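Local coordinates for protein cytochrome P450 monooxygenase (Rhodococcus sp. ECU0066, PDB 6KBH) that probably acts as a self-sufficient monooxygenase, its single chain joining a heme-containing P450 domain to a reductase that carries FMN and a [2Fe-2S] cluster, at residues A[34-38]-A[39-43]. Numbering follows the deposited sequence.
Sequences CPVSP and RAAAF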
loop_
_atom_site.group_PDB
_atom_site.type_symbol
_atom_site.label_atom_id
_atom_site.label_comp_id
_atom_site.label_asym_id
_atom_site.label_seq_id
_atom_site.Cartn_x
_atom_site.Cartn_y
_atom_site.Cartn_z
ATOM N N CYS A 34 -5.112 -34.950 24.116
ATOM C CA CYS A 34 -3.681 -34.754 24.263
ATOM C C CYS A 34 -3.380 -33.915 25.503
ATOM O O CYS A 34 -4.180 -33.062 25.891
ATOM C CB CYS A 34 -3.105 -34.066 23.029
ATOM S SG CYS A 34 -3.135 -35.069 21.529
ATOM N N PRO A 35 -2.239 -34.148 26.148
ATOM C CA PRO A 35 -1.837 -33.285 27.264
ATOM C C PRO A 35 -1.612 -31.853 26.800
ATOM O O PRO A 35 -1.425 -31.577 25.615
ATOM C CB PRO A 35 -0.531 -33.924 27.758
ATOM C CG PRO A 35 -0.591 -35.336 27.274
ATOM C CD PRO A 35 -1.319 -35.283 25.966
ATOM N N VAL A 36 -1.626 -30.936 27.761
ATOM C CA VAL A 36 -1.467 -29.510 27.504
ATOM C C VAL A 36 -0.220 -29.020 28.226
ATOM O O VAL A 36 0.006 -29.353 29.395
ATOM C CB VAL A 36 -2.714 -28.716 27.945
ATOM C CG1 VAL A 36 -2.420 -27.223 27.994
ATOM C CG2 VAL A 36 -3.885 -29.010 27.020
ATOM N N SER A 37 0.585 -28.228 27.523
ATOM C CA SER A 37 1.855 -27.752 28.044
ATOM C C SER A 37 1.649 -26.774 29.201
ATOM O O SER A 37 0.590 -26.152 29.322
ATOM C CB SER A 37 2.655 -27.085 26.924
ATOM O OG SER A 37 3.742 -26.328 27.429
ATOM N N PRO A 38 2.648 -26.645 30.082
ATOM C CA PRO A 38 2.607 -25.564 31.084
ATOM C C PRO A 38 2.393 -24.186 30.484
ATOM O O PRO A 38 1.469 -23.467 30.889
ATOM C CB PRO A 38 3.980 -25.674 31.759
ATOM C CG PRO A 38 4.371 -27.097 31.586
ATOM C CD PRO A 38 3.796 -27.547 30.279
ATOM N N ARG A 39 3.239 -23.794 29.525
ATOM C CA ARG A 39 3.114 -22.473 28.918
ATOM C C ARG A 39 1.776 -22.312 28.210
ATOM O O ARG A 39 1.203 -21.216 28.209
ATOM C CB ARG A 39 4.275 -22.236 27.952
ATOM C CG ARG A 39 5.641 -22.233 28.631
ATOM C CD ARG A 39 6.786 -22.238 27.624
ATOM N NE ARG A 39 6.853 -23.496 26.886
ATOM C CZ ARG A 39 7.775 -23.776 25.972
ATOM N NH1 ARG A 39 8.718 -22.887 25.688
ATOM N NH2 ARG A 39 7.754 -24.944 25.343
ATOM N N ALA A 40 1.257 -23.394 27.624
ATOM C CA ALA A 40 -0.040 -23.337 26.958
ATOM C C ALA A 40 -1.175 -23.201 27.966
ATOM O O ALA A 40 -2.128 -22.446 27.737
ATOM C CB ALA A 40 -0.237 -24.584 26.097
ATOM N N ALA A 41 -1.096 -23.934 29.081
ATOM C CA ALA A 41 -2.120 -23.855 30.116
ATOM C C ALA A 41 -2.009 -22.590 30.954
ATOM O O ALA A 41 -2.995 -22.187 31.579
ATOM C CB ALA A 41 -2.048 -25.084 31.022
ATOM N N ALA A 42 -0.837 -21.961 30.981
ATOM C CA ALA A 42 -0.665 -20.672 31.635
ATOM C C ALA A 42 -1.054 -19.502 30.743
ATOM O O ALA A 42 -0.960 -18.350 31.180
ATOM C CB ALA A 42 0.786 -20.507 32.098
ATOM N N PHE A 43 -1.477 -19.765 29.509
ATOM C CA PHE A 43 -1.888 -18.692 28.616
ATOM C C PHE A 43 -3.187 -18.070 29.108
ATOM O O PHE A 43 -4.167 -18.774 29.375
ATOM C CB PHE A 43 -2.053 -19.221 27.191
ATOM C CG PHE A 43 -2.549 -18.189 26.206
ATOM C CD1 PHE A 43 -1.727 -17.153 25.790
ATOM C CD2 PHE A 43 -3.831 -18.266 25.688
ATOM C CE1 PHE A 43 -2.177 -16.208 24.884
ATOM C CE2 PHE A 43 -4.289 -17.320 24.778
ATOM C CZ PHE A 43 -3.460 -16.291 24.379
#
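Ser37 turns its hydroxyl onto the first turn of the helix that follows it, where OG takes a weak bond from the backbone N of Arg39 at 3.3 Å. The N-H comes in well off the line, at 126°, so the grip is loose. OG sits anti to Ser37's own nitrogen (chi1 166°), which swings it over the start of the helix, and Ser37 CB meanwhile touches the methyl of Ala40, CB to CB, at 3.9 Å. Firmer bonds come from the main chain: Ala41 N reaches Ser37 O at 2.8 Å, and Ala42 N reaches Pro38 O at the same 2.8 Å. Together these two carbonyls close the short helical turn. Pro38 suits the first helical position, since the amide there would make no bond within the helix and its missing N-H costs nothing.

One residue earlier, Val36 supplies the apolar part. Its CG1, set beside its own carbonyl carbon with chi1 166°, points along the chain to the helix and lies 3.7 Å from Ala41 CB and 3.9 Å from Ala40 CB. One valine branch thus rests against two neighbouring methyls, while Ala41 also touches Phe28 in the preceding loop.

Arg39 runs out from the helix before its chain bends, which brings the edge of its guanidinium round toward Ser37 OG, near the plane of the group. The charge itself is met by a salt bridge from NH1 to Glu64, tying this turn to the end of helix 59-64. The whole is a serine N-cap with proline at N1, and a hydrophobic staple between Val36 at N' and Ala41 at N4, starting the short helix 38-41 far from the heme.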